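Local atomic coordinates of cellulosomal-scaffolding protein A (Clostridium thermocellum, PDB entry 4B9F), a protein that probably binds the surface of crystalline cellulose through this family 3a carbohydrate-binding module of the cellulosome scaffold. Residues 32-35 and 36-39; 68-71 and 72-76. All blocks are in the same frame, centred on the assembly; numbering follows the deposited sequence. Where two conformers were deposited one is given.

Interaction 1: residues 32-35 and 36-39; sequences IDLS and KLTL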
loop_
_atom_site.group_PDB
_atom_site.type_symbol
_atom_site.label_atom_id
_atom_site.label_comp_id
_atom_site.label_asym_id
_atom_site.label_seq_id
_atom_site.Cartn_x
_atom_site.Cartn_y
_atom_site.Cartn_z
ATOM N N ILE A 32 -1.800 -0.386 -17.865
ATOM C CA ILE A 32 -0.632 -0.405 -16.998
ATOM C C ILE A 32 -0.334 -1.847 -16.594
ATOM O O ILE A 32 -1.236 -2.600 -16.232
ATOM C CB ILE A 32 -0.884 0.440 -15.731
ATOM C CG1 ILE A 32 -0.982 1.928 -16.090
ATOM C CG2 ILE A 32 0.206 0.214 -14.693
ATOM C CD1 ILE A 32 -1.443 2.803 -14.941
ATOM N N ASP A 33 0.935 -2.227 -16.689
ATOM C CA ASP A 33 1.415 -3.545 -16.289
ATOM C C ASP A 33 1.610 -3.557 -14.776
ATOM O O ASP A 33 2.536 -2.929 -14.270
ATOM C CB ASP A 33 2.750 -3.810 -16.998
ATOM C CG ASP A 33 3.313 -5.188 -16.720
ATOM O OD1 ASP A 33 2.821 -5.891 -15.816
ATOM O OD2 ASP A 33 4.277 -5.569 -17.417
ATOM N N LEU A 34 0.742 -4.265 -14.055
ATOM C CA LEU A 34 0.825 -4.293 -12.593
ATOM C C LEU A 34 2.118 -4.914 -12.075
ATOM O O LEU A 34 2.552 -4.603 -10.969
ATOM C CB LEU A 34 -0.373 -5.021 -11.986
ATOM C CG LEU A 34 -1.669 -4.221 -11.941
ATOM C CD1 LEU A 34 -2.754 -5.069 -11.293
ATOM C CD2 LEU A 34 -1.485 -2.923 -11.172
ATOM N N SER A 35 2.732 -5.794 -12.864
ATOM C CA SER A 35 3.987 -6.407 -12.445
ATOM C C SER A 35 5.100 -5.367 -12.314
ATOM O O SER A 35 6.151 -5.652 -11.739
ATOM C CB SER A 35 4.404 -7.545 -13.391
ATOM O OG SER A 35 4.914 -7.048 -14.616
ATOM N N LYS A 36 4.861 -4.168 -12.849
ATOM C CA LYS A 36 5.823 -3.071 -12.755
ATOM C C LYS A 36 5.432 -2.014 -11.719
ATOM O O LYS A 36 6.185 -1.070 -11.494
ATOM C CB LYS A 36 5.982 -2.381 -14.113
ATOM C CG LYS A 36 6.200 -3.317 -15.284
ATOM C CD LYS A 36 7.547 -4.002 -15.205
ATOM C CE LYS A 36 7.847 -4.741 -16.502
ATOM N NZ LYS A 36 9.152 -5.452 -16.461
ATOM N N LEU A 37 4.264 -2.162 -11.091
ATOM C CA LEU A 37 3.760 -1.155 -10.161
ATOM C C LEU A 37 4.159 -1.470 -8.730
ATOM O O LEU A 37 3.983 -2.595 -8.264
ATOM C CB LEU A 37 2.239 -1.065 -10.240
ATOM C CG LEU A 37 1.586 -0.023 -9.327
ATOM C CD1 LEU A 37 1.988 1.399 -9.727
ATOM C CD2 LEU A 37 0.071 -0.173 -9.347
ATOM N N THR A 38 4.712 -0.482 -8.034
ATOM C CA THR A 38 4.964 -0.646 -6.608
ATOM C C THR A 38 4.348 0.513 -5.829
ATOM O O THR A 38 4.221 1.628 -6.355
ATOM C CB THR A 38 6.462 -0.757 -6.281
ATOM O OG1 THR A 38 7.143 0.381 -6.814
ATOM C CG2 THR A 38 7.055 -2.037 -6.864
ATOM N N LEU A 39 3.953 0.233 -4.589
ATOM C CA LEU A 39 3.337 1.207 -3.703
ATOM C C LEU A 39 4.129 1.234 -2.407
ATOM O O LEU A 39 4.570 0.180 -1.926
ATOM C CB LEU A 39 1.890 0.795 -3.397
ATOM C CG LEU A 39 1.012 0.517 -4.620
ATOM C CD1 LEU A 39 -0.336 -0.080 -4.194
ATOM C CD2 LEU A 39 0.791 1.768 -5.430
HETATM O O HOH W 1 4.909 -4.990 -8.977
HETATM O O HOH W 2 7.831 -7.290 -14.604
#
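Two overlapping turns bring D33 onto K36 and L34 onto L37: K36 N donates to D33 O at 3.0 Å and L37 N to L34 O at 3.0 Å, each N-H standing above the plane of the carbonyl it meets. The two successive i to i+3 bonds make a single short 3-10 turn. Its polar flank is organised by D33. With CG anti to the backbone N (chi1 -177°), the carboxylate reaches forward along the chain to S35, and OD1 takes two donors from that residue on one face of its plane, the amide N at 3.0 Å and the hydroxyl OG at 2.7 Å. That double grip limits how the carboxylate can rotate. OD2 meanwhile lies against the aliphatic part of K36, whose chi1 of -48° sets CG 3.6 Å from it; the chain then bends at chi2 and crosses the acid at a slant. The two charges do not touch, as OD2 and NZ remain 5.0 Å apart; their attraction is probably modest. A further link is indirect: a water donates to S35 OG, itself bonded to D33 OD1, and accepts from K36 NZ. On the other flank the leucines lie side by side and point the same way, with L34 CD2 meeting L37 CD2 at 3.6 Å. Both also rest on F96, so this pair belongs to the hydrophobic interior while D33, S35 and K36 face outward. The OD1 bond to S35 N defines an Asx turn, here opening the 3-10 turn that joins strand 32-33 to strand 37-43 in the beta-sandwich of a family 3 cellulose-binding module.

Interaction 2: residues 68-71 and 72-76; sequences NGIT and SNVKG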
loop_
_atom_site.group_PDB
_atom_site.type_symbol
_atom_site.label_atom_id
_atom_site.label_comp_id
_atom_site.label_asym_id
_atom_site.label_seq_id
_atom_site.Cartn_x
_atom_site.Cartn_y
_atom_site.Cartn_z
ATOM N N ASN A 68 -12.137 -9.272 -10.688
ATOM C CA ASN A 68 -11.084 -10.265 -10.784
ATOM C C ASN A 68 -10.272 -10.291 -9.498
ATOM O O ASN A 68 -9.471 -9.389 -9.249
ATOM C CB ASN A 68 -10.185 -9.937 -11.968
ATOM C CG ASN A 68 -9.132 -10.976 -12.195
ATOM O OD1 ASN A 68 -9.253 -12.114 -11.738
ATOM N ND2 ASN A 68 -8.089 -10.601 -12.922
ATOM N N GLY A 69 -10.494 -11.311 -8.673
ATOM C CA GLY A 69 -9.792 -11.443 -7.413
ATOM C C GLY A 69 -8.326 -11.764 -7.638
ATOM O O GLY A 69 -8.005 -12.684 -8.396
ATOM N N ILE A 70 -7.441 -11.006 -6.993
ATOM C CA ILE A 70 -6.001 -11.169 -7.187
ATOM C C ILE A 70 -5.237 -11.178 -5.862
ATOM O O ILE A 70 -4.052 -10.869 -5.818
ATOM C CB ILE A 70 -5.411 -10.071 -8.113
ATOM C CG1 ILE A 70 -5.577 -8.674 -7.503
ATOM C CG2 ILE A 70 -6.036 -10.140 -9.502
ATOM C CD1 ILE A 70 -4.447 -7.745 -7.867
ATOM N N THR A 71 -5.916 -11.550 -4.785
ATOM C CA THR A 71 -5.337 -11.458 -3.449
ATOM C C THR A 71 -3.949 -12.084 -3.318
ATOM O O THR A 71 -3.033 -11.475 -2.753
ATOM C CB THR A 71 -6.282 -12.060 -2.400
ATOM O OG1 THR A 71 -7.543 -11.393 -2.501
ATOM C CG2 THR A 71 -5.732 -11.864 -0.998
ATOM N N SER A 72 -3.797 -13.286 -3.858
ATOM C CA SER A 72 -2.541 -14.020 -3.740
ATOM C C SER A 72 -1.458 -13.558 -4.717
ATOM O O SER A 72 -0.362 -14.127 -4.756
ATOM C CB SER A 72 -2.790 -15.524 -3.873
ATOM O OG SER A 72 -3.668 -15.963 -2.855
ATOM N N ASN A 73 -1.761 -12.521 -5.493
ATOM C CA ASN A 73 -0.774 -11.914 -6.386
ATOM C C ASN A 73 -0.098 -10.689 -5.774
ATOM O O ASN A 73 0.808 -10.100 -6.378
ATOM C CB ASN A 73 -1.401 -11.495 -7.714
ATOM C CG ASN A 73 -1.938 -12.658 -8.503
ATOM O OD1 ASN A 73 -1.635 -13.822 -8.218
ATOM N ND2 ASN A 73 -2.741 -12.349 -9.516
ATOM N N VAL A 74 -0.553 -10.300 -4.588
ATOM C CA VAL A 74 -0.056 -9.093 -3.936
ATOM C C VAL A 74 1.048 -9.430 -2.935
ATOM O O VAL A 74 0.824 -10.139 -1.947
ATOM C CB VAL A 74 -1.199 -8.338 -3.232
ATOM C CG1 VAL A 74 -0.676 -7.063 -2.583
ATOM C CG2 VAL A 74 -2.306 -8.017 -4.227
ATOM N N LYS A 75 2.245 -8.921 -3.215
ATOM C CA LYS A 75 3.422 -9.197 -2.407
ATOM C C LYS A 75 3.793 -7.992 -1.564
ATOM O O LYS A 75 3.591 -6.849 -1.982
ATOM C CB LYS A 75 4.613 -9.530 -3.308
ATOM C CG LYS A 75 4.420 -10.729 -4.219
ATOM C CD LYS A 75 5.643 -10.961 -5.100
ATOM C CE LYS A 75 5.767 -9.903 -6.183
ATOM N NZ LYS A 75 6.943 -10.165 -7.056
ATOM N N GLY A 76 4.415 -8.244 -0.418
ATOM C CA GLY A 76 4.899 -7.172 0.427
ATOM C C GLY A 76 6.304 -7.436 0.908
ATOM O O GLY A 76 6.638 -8.553 1.311
HETATM O O HOH W 3 -1.152 -11.478 -0.613
#
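N73 N donates to I70 O at 2.8 Å, the shortest direct bond between 68-71 and 72-76, with an N-H...O angle of 156° and the donor above the carbonyl plane. One residue on, the hold is looser: V74 N reaches T71 O at 3.3 Å in a bond that is nearly straight (162°) but weak for its length. The two successive i to i+3 bonds build a brief 3-10 turn. A water also donates to T71 O, at 2.8 Å, and the same water donates to V74 O at 2.7 Å, so it spans the carbonyl of T71, inside the turn, and that of V74, the first residue of the next strand. The N73 side chain starts close to the acceptor of its own amide, CB 3.3 Å from I70 O, and with CG beside the backbone N (chi1 -63°) the carboxamide swings toward I70. There ND2 rests 3.8 Å from I70 CB, with CG2 of the isoleucine close by, and the two side chains cross at about a right angle. This is a van der Waals contact of the amide nitrogen with a branched aliphatic side chain. I70 in turn sends its CG1 arm inward, where CD1 comes within 4.2 Å of V74 CG2; A58 receives both residues, while V107 backs I70 and I109 backs V74. The hydroxyl of T71 turns elsewhere, with OG1 hydrogen-bonded to A58 N on strand 51-61. The chemistry therefore divides: the apolar branches of I70 and V74 are buried against strands 51-61 and 106-115, whereas one firm backbone bond, one weak one and a bridging water set the turn, suggesting that solvent makes up part of the hold on T71 O.

How the interactions relate
Followed from the N terminus, the chain meets interaction 1 first and finishes it before interaction 2 begins, so the two are in series and neither nests within nor crosses the other. Each closes a tight local turn just ahead of a strand of the same five-stranded sheet, 37-43 in one case and the edge strand 74-85 in the other. Interaction 1 enters that sheet from the small pairing of 32-33 with 100-101; interaction 2 enters it from 67-69, the edge of the opposing six-stranded sheet. Their centres lie 12 Å apart and their nearest atoms about 5 Å apart, so they do not touch, yet L34, L37 and V74 all pack on F96, which links both turns to strand 88-96.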